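Local atomic coordinates of cytolethal distending toxin subunit B (Escherichia coli, PDB entry 2F1N), a protein that nicks DNA as the endonuclease subunit of a tripartite bacterial toxin, very probably damaging the DNA of intoxicated cells and so arresting their cell cycle at G2/M. Residues D12-V18 and I138-F143; A47-L51 and V112-R116. Residue numbers count along the deposited sequence, not the author numbering.

How the interactions relate
Both contacts are largely buried, but they do different jobs in the DNase I-like fold. Interaction 2 joins two neighbouring strands within one sheet, 50-56 and 109-113, and is mostly backbone hydrogen bonding with a polar Asp-Asn pair at its end. Interaction 1 crosses between the two sheets: the lead-in to strand 18-25 meets the hairpin leading into strand 141-147 through aromatic and aliphatic side chains, with carboxylates, an amide and a water at the hairpin end. The two adjoin, their centres about 10 Å apart. Phe143 CD2 packs 3.3 Å from Ile50 CD1, and Arg17 O lies 2.8 Å from Asp49 N, a probable hydrogen bond.

Interaction 1: D12-V18 and I138-F143; sequences DLTDFRV and IGNDAF
Residues 12-18 come in as a 3-10 turn at 13-15, with Asp15 N on Asp12 O (3.1 Å) and Phe16 N on Leu13 O (3.0 Å), then extend toward strand 18-25. Facing them, Ile138 to Asp141 form a type II' beta turn, Gly139 taking the positive phi (61/-129), which closes a hairpin into strand 141-147. No backbone hydrogen bond links the segments; Leu13 and Asp141 CA atoms are 6.9 Å apart, those of Val18 and Phe143 9.1 Å.

The apolar part centres on Phe16 and Phe143, both with chi1 m. Phe143 directs its ring edge at the face of Phe16, centroids 5.0 Å apart and planes at 55°, an edge-to-face pair with Phe16 CG 3.9 Å from Phe143 CZ. Val18 CG1 (3.8 Å) and Leu13 CD2 (3.9 Å) both approach Phe143 CE1, while Ile138 CG2 lies 4.4 Å from Phe16 CZ at the ring edge.

The polar part gathers round Asp12. Its OD2 accepts hydrogen bonds from Asn140 ND2 (2.6 Å, 177°) and Asn179, yet lies 3.2 Å from Asp141 OD1, a like-charged acceptor it cannot bond. One water, 2.7 Å from both Asp12 OD1 and Asp141 OD2, bridges the carboxylates.

This is inter-sheet packing of a DNase I-like sandwich: Ile50 of strand 50-56 touches Phe16, Val18, Ile138 and Phe143, and Val18 also touches Met181 and Leu183 of strand 179-183.

Interaction 2: A47-L51 and V112-R116; sequences AVDIL and VSNRR
Strands 50-56 and 109-113 are antiparallel neighbours in the larger sheet of the DNase I-like fold, and this contact is where their ladder starts on one strand and ends on the other. Val112, Asp49 and Asn114 bury the most surface in it.

Val112 (phi/psi -117/132) forms the hydrogen-bonded pair with Leu51, CA atoms 5.1 Å apart: Leu51 N donates to Val112 O at 2.9 Å and Val112 N to Leu51 O at 2.8 Å. Both side chains adopt t for chi1 and lie on the same face of the sheet, their CB atoms 4.3 Å apart; helix 31-42 covers that face, setting Trp34 and Ile42 on Val112 and Val38 on Leu51. One step along, Ile50 and Ser113 make the non-hydrogen-bonded pair, CA atoms 4.6 Å apart, with Ile50 CA 3.3 Å from Val112 O in a CA-H...O contact. Their side chains point to the other face, toward the second sheet, where Ile138 touches Ile50 and Ile136 touches Ser113.

Beyond the last bridge, Asp49 has left extended geometry (-78/-39) and Asn114 has turned too (-83/4), yet one more backbone hydrogen bond follows. Asp49 O takes it from Asn114 N at 3.0 Å, along with a CA-H...O contact from Ser113 CA at 3.3 Å. The Asp49 carboxylate works in two directions: OD2 accepts from Arg17 N, which ties in the lead-in to strand 18-25, while across the gap Asn114, with chi1 p, brings its ND2 to Asp49 OD1 at 2.9 Å, N-H...O angle 152°.

Interaction 1: D12-V18 and I138-F143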
loop_
_atom_site.group_PDB
_atom_site.type_symbol
_atom_site.label_atom_id
_atom_site.label_comp_id
_atom_site.label_asym_id
_atom_site.label_seq_id
_atom_site.Cartn_x
_atom_site.Cartn_y
_atom_site.Cartn_z
ATOM N N ASP A 12 -0.772 -14.570 10.424
ATOM C CA ASP A 12 0.177 -13.462 10.522
ATOM C C ASP A 12 -0.450 -12.073 10.501
ATOM O O ASP A 12 -0.304 -11.276 11.439
ATOM C CB ASP A 12 1.150 -13.540 9.341
ATOM C CG ASP A 12 2.397 -14.347 9.646
ATOM O OD1 ASP A 12 2.737 -14.544 10.832
ATOM O OD2 ASP A 12 3.102 -14.829 8.740
ATOM N N LEU A 13 -1.133 -11.802 9.392
ATOM C CA LEU A 13 -1.560 -10.461 9.046
ATOM C C LEU A 13 -2.417 -9.805 10.146
ATOM O O LEU A 13 -2.384 -8.578 10.330
ATOM C CB LEU A 13 -2.219 -10.470 7.655
ATOM C CG LEU A 13 -1.316 -10.917 6.485
ATOM C CD1 LEU A 13 -2.103 -11.118 5.207
ATOM C CD2 LEU A 13 -0.180 -9.916 6.224
ATOM N N THR A 14 -3.108 -10.626 10.940
ATOM C CA THR A 14 -3.987 -10.103 11.992
ATOM C C THR A 14 -3.306 -9.370 13.149
ATOM O O THR A 14 -3.988 -8.792 13.978
ATOM C CB THR A 14 -4.974 -11.192 12.540
ATOM O OG1 THR A 14 -4.250 -12.195 13.258
ATOM C CG2 THR A 14 -5.619 -11.951 11.392
ATOM N N ASP A 15 -1.977 -9.394 13.211
ATOM C CA ASP A 15 -1.248 -8.671 14.255
ATOM C C ASP A 15 -1.158 -7.175 13.905
ATOM O O ASP A 15 -0.931 -6.337 14.792
ATOM C CB ASP A 15 0.181 -9.225 14.408
ATOM C CG ASP A 15 0.263 -10.432 15.354
ATOM O OD1 ASP A 15 -0.752 -11.130 15.585
ATOM O OD2 ASP A 15 1.332 -10.761 15.900
ATOM N N PHE A 16 -1.323 -6.873 12.612
ATOM C CA PHE A 16 -1.130 -5.518 12.063
ATOM C C PHE A 16 -2.454 -4.766 11.818
ATOM O O PHE A 16 -3.427 -5.371 11.364
ATOM C CB PHE A 16 -0.429 -5.600 10.707
ATOM C CG PHE A 16 0.981 -6.158 10.749
ATOM C CD1 PHE A 16 1.201 -7.525 10.837
ATOM C CD2 PHE A 16 2.079 -5.303 10.672
ATOM C CE1 PHE A 16 2.502 -8.040 10.864
ATOM C CE2 PHE A 16 3.388 -5.796 10.695
ATOM C CZ PHE A 16 3.603 -7.168 10.797
ATOM N N ARG A 17 -2.469 -3.453 12.085
ATOM C CA ARG A 17 -3.495 -2.549 11.531
ATOM C C ARG A 17 -2.808 -1.874 10.353
ATOM O O ARG A 17 -1.739 -1.303 10.517
ATOM C CB ARG A 17 -3.875 -1.462 12.534
ATOM C CG ARG A 17 -4.713 -1.929 13.692
ATOM C CD ARG A 17 -5.056 -0.805 14.666
ATOM N NE ARG A 17 -5.395 0.479 14.015
ATOM C CZ ARG A 17 -6.607 0.783 13.560
ATOM N NH1 ARG A 17 -7.594 -0.099 13.693
ATOM N NH2 ARG A 17 -6.851 1.960 12.990
ATOM N N VAL A 18 -3.398 -1.993 9.165
ATOM C CA VAL A 18 -2.801 -1.376 7.987
ATOM C C VAL A 18 -3.867 -0.518 7.309
ATOM O O VAL A 18 -5.055 -0.556 7.660
ATOM C CB VAL A 18 -2.228 -2.435 7.001
ATOM C CG1 VAL A 18 -1.239 -3.404 7.730
ATOM C CG2 VAL A 18 -3.336 -3.248 6.371
ATOM N N ILE A 138 8.248 -7.332 6.574
ATOM C CA ILE A 138 8.569 -7.233 7.997
ATOM C C ILE A 138 8.330 -8.644 8.501
ATOM O O ILE A 138 7.183 -9.128 8.477
ATOM C CB ILE A 138 7.653 -6.241 8.689
ATOM C CG1 ILE A 138 7.969 -4.812 8.174
ATOM C CG2 ILE A 138 7.876 -6.245 10.220
ATOM C CD1 ILE A 138 6.816 -3.916 8.375
ATOM N N GLY A 139 9.397 -9.324 8.896
ATOM C CA GLY A 139 9.224 -10.727 9.316
ATOM C C GLY A 139 8.668 -11.571 8.180
ATOM O O GLY A 139 9.156 -11.548 7.040
ATOM N N ASN A 140 7.603 -12.308 8.480
ATOM C CA ASN A 140 7.032 -13.244 7.536
ATOM C C ASN A 140 5.904 -12.667 6.672
ATOM O O ASN A 140 5.197 -13.423 6.021
ATOM C CB ASN A 140 6.456 -14.386 8.370
ATOM C CG ASN A 140 6.275 -15.615 7.588
ATOM O OD1 ASN A 140 7.250 -16.184 7.064
ATOM N ND2 ASN A 140 5.014 -16.087 7.519
ATOM N N ASP A 141 5.759 -11.332 6.681
ATOM C CA ASP A 141 4.656 -10.660 6.002
ATOM C C ASP A 141 5.202 -9.586 5.055
ATOM O O ASP A 141 6.198 -8.950 5.371
ATOM C CB ASP A 141 3.811 -9.973 7.052
ATOM C CG ASP A 141 3.236 -10.948 8.056
ATOM O OD1 ASP A 141 2.568 -11.884 7.637
ATOM O OD2 ASP A 141 3.390 -10.829 9.271
ATOM N N ALA A 142 4.553 -9.428 3.907
ATOM C CA ALA A 142 4.974 -8.432 2.942
ATOM C C ALA A 142 3.782 -7.533 2.640
ATOM O O ALA A 142 2.638 -7.996 2.499
ATOM C CB ALA A 142 5.473 -9.139 1.668
ATOM N N PHE A 143 4.058 -6.227 2.448
ATOM C CA PHE A 143 2.973 -5.300 2.189
ATOM C C PHE A 143 3.367 -4.444 0.990
ATOM O O PHE A 143 4.500 -3.981 0.946
ATOM C CB PHE A 143 2.826 -4.386 3.404
ATOM C CG PHE A 143 2.485 -5.140 4.660
ATOM C CD1 PHE A 143 1.150 -5.420 4.965
ATOM C CD2 PHE A 143 3.495 -5.591 5.499
ATOM C CE1 PHE A 143 0.817 -6.145 6.140
ATOM C CE2 PHE A 143 3.175 -6.319 6.679
ATOM C CZ PHE A 143 1.844 -6.565 6.973
HETATM O O HOH W 1 2.930 -12.021 11.637
#

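Interaction 2: A47-L51 and V112-R116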
loop_
_atom_site.group_PDB
_atom_site.type_symbol
_atom_site.label_atom_id
_atom_site.label_comp_id
_atom_site.label_asym_id
_atom_site.label_seq_id
_atom_site.Cartn_x
_atom_site.Cartn_y
_atom_site.Cartn_z
ATOM N N ALA A 47 -3.252 4.271 15.847
ATOM C CA ALA A 47 -2.284 4.396 14.745
ATOM C C ALA A 47 -2.249 3.154 13.908
ATOM O O ALA A 47 -2.259 2.042 14.446
ATOM C CB ALA A 47 -0.894 4.660 15.277
ATOM N N VAL A 48 -2.183 3.317 12.591
ATOM C CA VAL A 48 -1.882 2.126 11.785
ATOM C C VAL A 48 -0.376 1.854 11.756
ATOM O O VAL A 48 0.406 2.790 11.870
ATOM C CB VAL A 48 -2.483 2.209 10.375
ATOM C CG1 VAL A 48 -3.971 2.667 10.450
ATOM C CG2 VAL A 48 -1.680 3.125 9.486
ATOM N N ASP A 49 -0.008 0.575 11.630
ATOM C CA ASP A 49 1.394 0.124 11.550
ATOM C C ASP A 49 1.987 0.347 10.158
ATOM O O ASP A 49 3.162 0.703 10.038
ATOM C CB ASP A 49 1.435 -1.363 11.883
ATOM C CG ASP A 49 0.852 -1.644 13.254
ATOM O OD1 ASP A 49 1.310 -0.971 14.229
ATOM O OD2 ASP A 49 -0.083 -2.477 13.465
ATOM N N ILE A 50 1.173 0.118 9.127
ATOM C CA ILE A 50 1.644 0.264 7.749
ATOM C C ILE A 50 0.588 1.058 7.004
ATOM O O ILE A 50 -0.596 0.737 7.074
ATOM C CB ILE A 50 1.890 -1.101 7.101
ATOM C CG1 ILE A 50 3.124 -1.740 7.774
ATOM C CG2 ILE A 50 2.236 -0.928 5.598
ATOM C CD1 ILE A 50 3.217 -3.176 7.665
ATOM N N LEU A 51 1.014 2.126 6.335
ATOM C CA LEU A 51 0.149 2.854 5.435
ATOM C C LEU A 51 0.715 2.808 3.990
ATOM O O LEU A 51 1.858 3.222 3.733
ATOM C CB LEU A 51 0.013 4.337 5.878
ATOM C CG LEU A 51 -0.783 5.265 4.952
ATOM C CD1 LEU A 51 -2.281 4.838 4.873
ATOM C CD2 LEU A 51 -0.601 6.723 5.380
ATOM N N VAL A 112 4.552 3.739 4.471
ATOM C CA VAL A 112 5.028 4.281 5.730
ATOM C C VAL A 112 4.876 3.168 6.773
ATOM O O VAL A 112 3.814 2.508 6.824
ATOM C CB VAL A 112 4.168 5.468 6.170
ATOM C CG1 VAL A 112 4.842 6.214 7.361
ATOM C CG2 VAL A 112 3.965 6.429 4.963
ATOM N N SER A 113 5.920 2.951 7.543
ATOM C CA SER A 113 5.869 1.853 8.530
ATOM C C SER A 113 6.487 2.210 9.856
ATOM O O SER A 113 7.505 2.859 9.903
ATOM C CB SER A 113 6.580 0.607 8.018
ATOM O OG SER A 113 7.628 0.952 7.181
ATOM N N ASN A 114 5.889 1.721 10.935
ATOM C CA ASN A 114 6.490 1.999 12.263
ATOM C C ASN A 114 7.624 1.041 12.645
ATOM O O ASN A 114 8.189 1.157 13.755
ATOM C CB ASN A 114 5.426 2.037 13.359
ATOM C CG ASN A 114 4.620 0.769 13.469
ATOM O OD1 ASN A 114 4.976 -0.281 12.960
ATOM N ND2 ASN A 114 3.524 0.865 14.231
ATOM N N ARG A 115 7.971 0.154 11.715
ATOM C CA ARG A 115 9.145 -0.704 11.843
ATOM C C ARG A 115 10.004 -0.557 10.579
ATOM O O ARG A 115 9.463 -0.506 9.480
ATOM C CB ARG A 115 8.703 -2.177 12.016
ATOM C CG ARG A 115 7.924 -2.425 13.321
ATOM C CD ARG A 115 7.651 -3.919 13.678
ATOM N NE ARG A 115 8.861 -4.697 14.036
ATOM C CZ ARG A 115 9.090 -5.334 15.213
ATOM N NH1 ARG A 115 8.216 -5.297 16.219
ATOM N NH2 ARG A 115 10.227 -6.017 15.387
ATOM N N ARG A 116 11.317 -0.534 10.719
ATOM C CA ARG A 116 12.155 -0.624 9.536
ATOM C C ARG A 116 11.853 -1.855 8.704
ATOM O O ARG A 116 11.716 -2.980 9.247
ATOM C CB ARG A 116 13.636 -0.606 9.935
ATOM C CG ARG A 116 14.678 -0.827 8.799
ATOM C CD ARG A 116 16.142 -0.979 9.388
ATOM N NE ARG A 116 17.198 -1.034 8.352
ATOM C CZ ARG A 116 17.564 -2.113 7.642
ATOM N NH1 ARG A 116 16.988 -3.296 7.828
ATOM N NH2 ARG A 116 18.506 -1.982 6.714
#